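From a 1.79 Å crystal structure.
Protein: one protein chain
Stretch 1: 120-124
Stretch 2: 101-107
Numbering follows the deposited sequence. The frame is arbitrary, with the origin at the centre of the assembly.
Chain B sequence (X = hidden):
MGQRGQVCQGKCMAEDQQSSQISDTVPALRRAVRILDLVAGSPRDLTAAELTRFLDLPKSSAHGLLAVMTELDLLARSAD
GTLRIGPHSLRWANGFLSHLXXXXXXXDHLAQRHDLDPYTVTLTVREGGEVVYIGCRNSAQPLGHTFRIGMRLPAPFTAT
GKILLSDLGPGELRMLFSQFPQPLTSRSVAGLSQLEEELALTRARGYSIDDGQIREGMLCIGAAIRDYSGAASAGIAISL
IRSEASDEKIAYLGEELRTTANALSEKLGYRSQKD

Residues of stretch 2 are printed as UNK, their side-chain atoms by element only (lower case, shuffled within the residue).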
# COMPACT_ATOMS: atom_id res chain seq x y z
N THR B 120 3.50 -15.27 -30.70
CA THR B 120 4.53 -14.46 -30.07
C THR B 120 3.84 -13.51 -29.10
O THR B 120 2.87 -12.86 -29.46
CB THR B 120 5.30 -13.65 -31.11
OG1 THR B 120 6.04 -14.56 -31.95
CG2 THR B 120 6.26 -12.67 -30.44
N VAL B 121 4.33 -13.43 -27.87
CA VAL B 121 3.68 -12.60 -26.86
C VAL B 121 4.67 -11.57 -26.35
O VAL B 121 5.81 -11.92 -26.02
CB VAL B 121 3.24 -13.45 -25.65
CG1 VAL B 121 2.35 -12.62 -24.71
CG2 VAL B 121 2.52 -14.70 -26.12
N THR B 122 4.24 -10.31 -26.28
CA THR B 122 5.12 -9.24 -25.82
C THR B 122 4.54 -8.57 -24.59
O THR B 122 3.34 -8.62 -24.36
CB THR B 122 5.31 -8.17 -26.91
OG1 THR B 122 4.02 -7.72 -27.35
CG2 THR B 122 6.04 -8.75 -28.10
N LEU B 123 5.42 -7.96 -23.81
CA LEU B 123 5.04 -7.21 -22.62
C LEU B 123 5.73 -5.87 -22.73
O LEU B 123 6.94 -5.81 -22.95
CB LEU B 123 5.56 -7.93 -21.38
CG LEU B 123 5.32 -7.27 -20.01
CD1 LEU B 123 3.84 -7.34 -19.68
CD2 LEU B 123 6.18 -7.95 -18.92
N THR B 124 4.96 -4.79 -22.58
CA THR B 124 5.51 -3.46 -22.76
C THR B 124 5.09 -2.51 -21.66
O THR B 124 4.13 -2.77 -20.93
CB THR B 124 5.01 -2.83 -24.06
OG1 THR B 124 3.61 -2.56 -23.94
CG2 THR B 124 5.27 -3.75 -25.25
N UNK B 101 8.28 -8.48 -9.59
CA UNK B 101 9.03 -8.52 -10.85
C UNK B 101 8.05 -8.93 -11.94
O UNK B 101 7.76 -10.10 -12.11
o UNK B 101 12.27 -9.87 -11.79
c UNK B 101 10.15 -9.55 -10.75
o UNK B 101 10.63 -9.22 -13.08
c UNK B 101 11.08 -9.54 -11.96
N UNK B 102 7.55 -7.94 -12.66
CA UNK B 102 6.49 -8.19 -13.64
C UNK B 102 6.94 -9.12 -14.78
O UNK B 102 6.17 -9.96 -15.25
c UNK B 102 4.13 -5.86 -15.63
c UNK B 102 4.71 -7.12 -15.06
c UNK B 102 6.99 -6.07 -14.92
c UNK B 102 5.92 -6.87 -14.18
N UNK B 103 8.19 -9.00 -15.20
CA UNK B 103 8.65 -9.82 -16.31
C UNK B 103 8.68 -11.30 -15.94
O UNK B 103 8.25 -12.14 -16.73
c UNK B 103 9.95 -7.94 -17.34
c UNK B 103 10.58 -10.33 -17.85
c UNK B 103 10.04 -9.37 -16.80
N UNK B 104 9.18 -11.64 -14.76
CA UNK B 104 9.21 -13.05 -14.37
C UNK B 104 7.78 -13.57 -14.11
O UNK B 104 7.47 -14.71 -14.41
o UNK B 104 9.67 -12.57 -12.03
c UNK B 104 10.12 -13.29 -13.16
N UNK B 105 6.92 -12.72 -13.55
CA UNK B 105 5.51 -13.08 -13.35
C UNK B 105 4.83 -13.39 -14.69
O UNK B 105 4.14 -14.39 -14.84
c UNK B 105 4.76 -11.93 -12.64
o UNK B 105 5.36 -11.71 -11.35
c UNK B 105 3.28 -12.26 -12.47
N UNK B 106 5.06 -12.51 -15.66
CA UNK B 106 4.60 -12.69 -17.04
C UNK B 106 5.09 -14.02 -17.62
O UNK B 106 4.30 -14.82 -18.10
c UNK B 106 5.08 -11.65 -19.35
c UNK B 106 3.90 -11.57 -21.47
c UNK B 106 5.09 -11.48 -17.84
c UNK B 106 5.08 -11.84 -22.14
c UNK B 106 6.25 -11.89 -20.03
c UNK B 106 3.90 -11.46 -20.07
c UNK B 106 6.26 -12.01 -21.42
N UNK B 107 6.40 -14.28 -17.55
CA UNK B 107 6.97 -15.49 -18.14
C UNK B 107 6.29 -16.74 -17.59
O UNK B 107 5.90 -17.64 -18.35
o UNK B 107 8.88 -14.12 -19.71
c UNK B 107 8.47 -15.60 -17.88
c UNK B 107 9.29 -14.59 -18.66
n UNK B 107 10.47 -14.27 -18.15

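Position 101 carries two side-chain carbons, the second bearing two oxygens, and it touches nothing on stretch 1. Four atoms in this pattern make a carboxylate bonded directly to CB: Asp101. It sits just before the helix as its N-cap, where OD1 accepts from the backbone N of position 104 at 3.3 Å, satisfying an amide that the first helical turn leaves without a backbone acceptor.

Position 102 has four carbons, forked at the first, with one arm two carbons long, and they touch Leu123. This is Ile102. Its CA-to-CB bond points toward the strand, and CG1 lies 4.2 Å from Leu123 CD2, an apolar contact suited to a branched hydrocarbon.

Position 103 has a single carbon carrying two more, three in all, and no polar atom; this side chain too touches Leu123. It is Val103. Its CA-to-CB bond points sideways, yet CG2 comes within 4.1 Å of Leu123 CD2. With that bond turned sideways, Leu123 CD2 lies as near the backbone CA of Val103 as it does to its CG2.

Position 104 shows one carbon and then one oxygen, with no contact to stretch 1; the CA-to-CB bond points away from the strand. It is Ser104, whose OG donates to Asp101 O at 3.1 Å, so the small hydroxyl folds back on the helix start.

At position 105 one carbon carries an oxygen and a carbon, with no contact to stretch 1. This is Thr105; OG1 donates to Asp101 O at 3.0 Å, the same oxygen that accepts from Thr105 N at 3.1 Å. The hydroxyl is thereby satisfied although the residue is buried.

Position 106 has one carbon followed by a six-carbon ring without a hydroxyl, lying against Val121 and Leu123. It is Phe106. Leu123 CB stands 3.9 Å from the ring centroid, only 6° off the normal, a CH-pi contact over one face, while Val121 CG1 meets CE1 at 3.7 Å near the ring plane. A flat, apolar ring can offer a face to one residue and its edge to another.

Position 107 has two carbons, the second bearing one oxygen and one nitrogen, touching nothing on stretch 1: Asn107. The CA-to-CB bond points away, and although the end of the side chain comes nearer, it stays out of contact; its amide suits an exposed site.

The helix runs nearly antiparallel to the strand, at 158°, and no hydrogen bond joins them; the contact rests on apolar packing. Val121 and Leu123, alternate strand residues, both point toward the helix, whereas Thr122 between them points away. Phe106 spans the two, and Leu123 CD2 reaches on to Phe106 CB at 3.8 Å and to the preceding turn, linking 102, 103 and 106 into one surface.

Stretch 2, residues 101-107: DIVSTFN
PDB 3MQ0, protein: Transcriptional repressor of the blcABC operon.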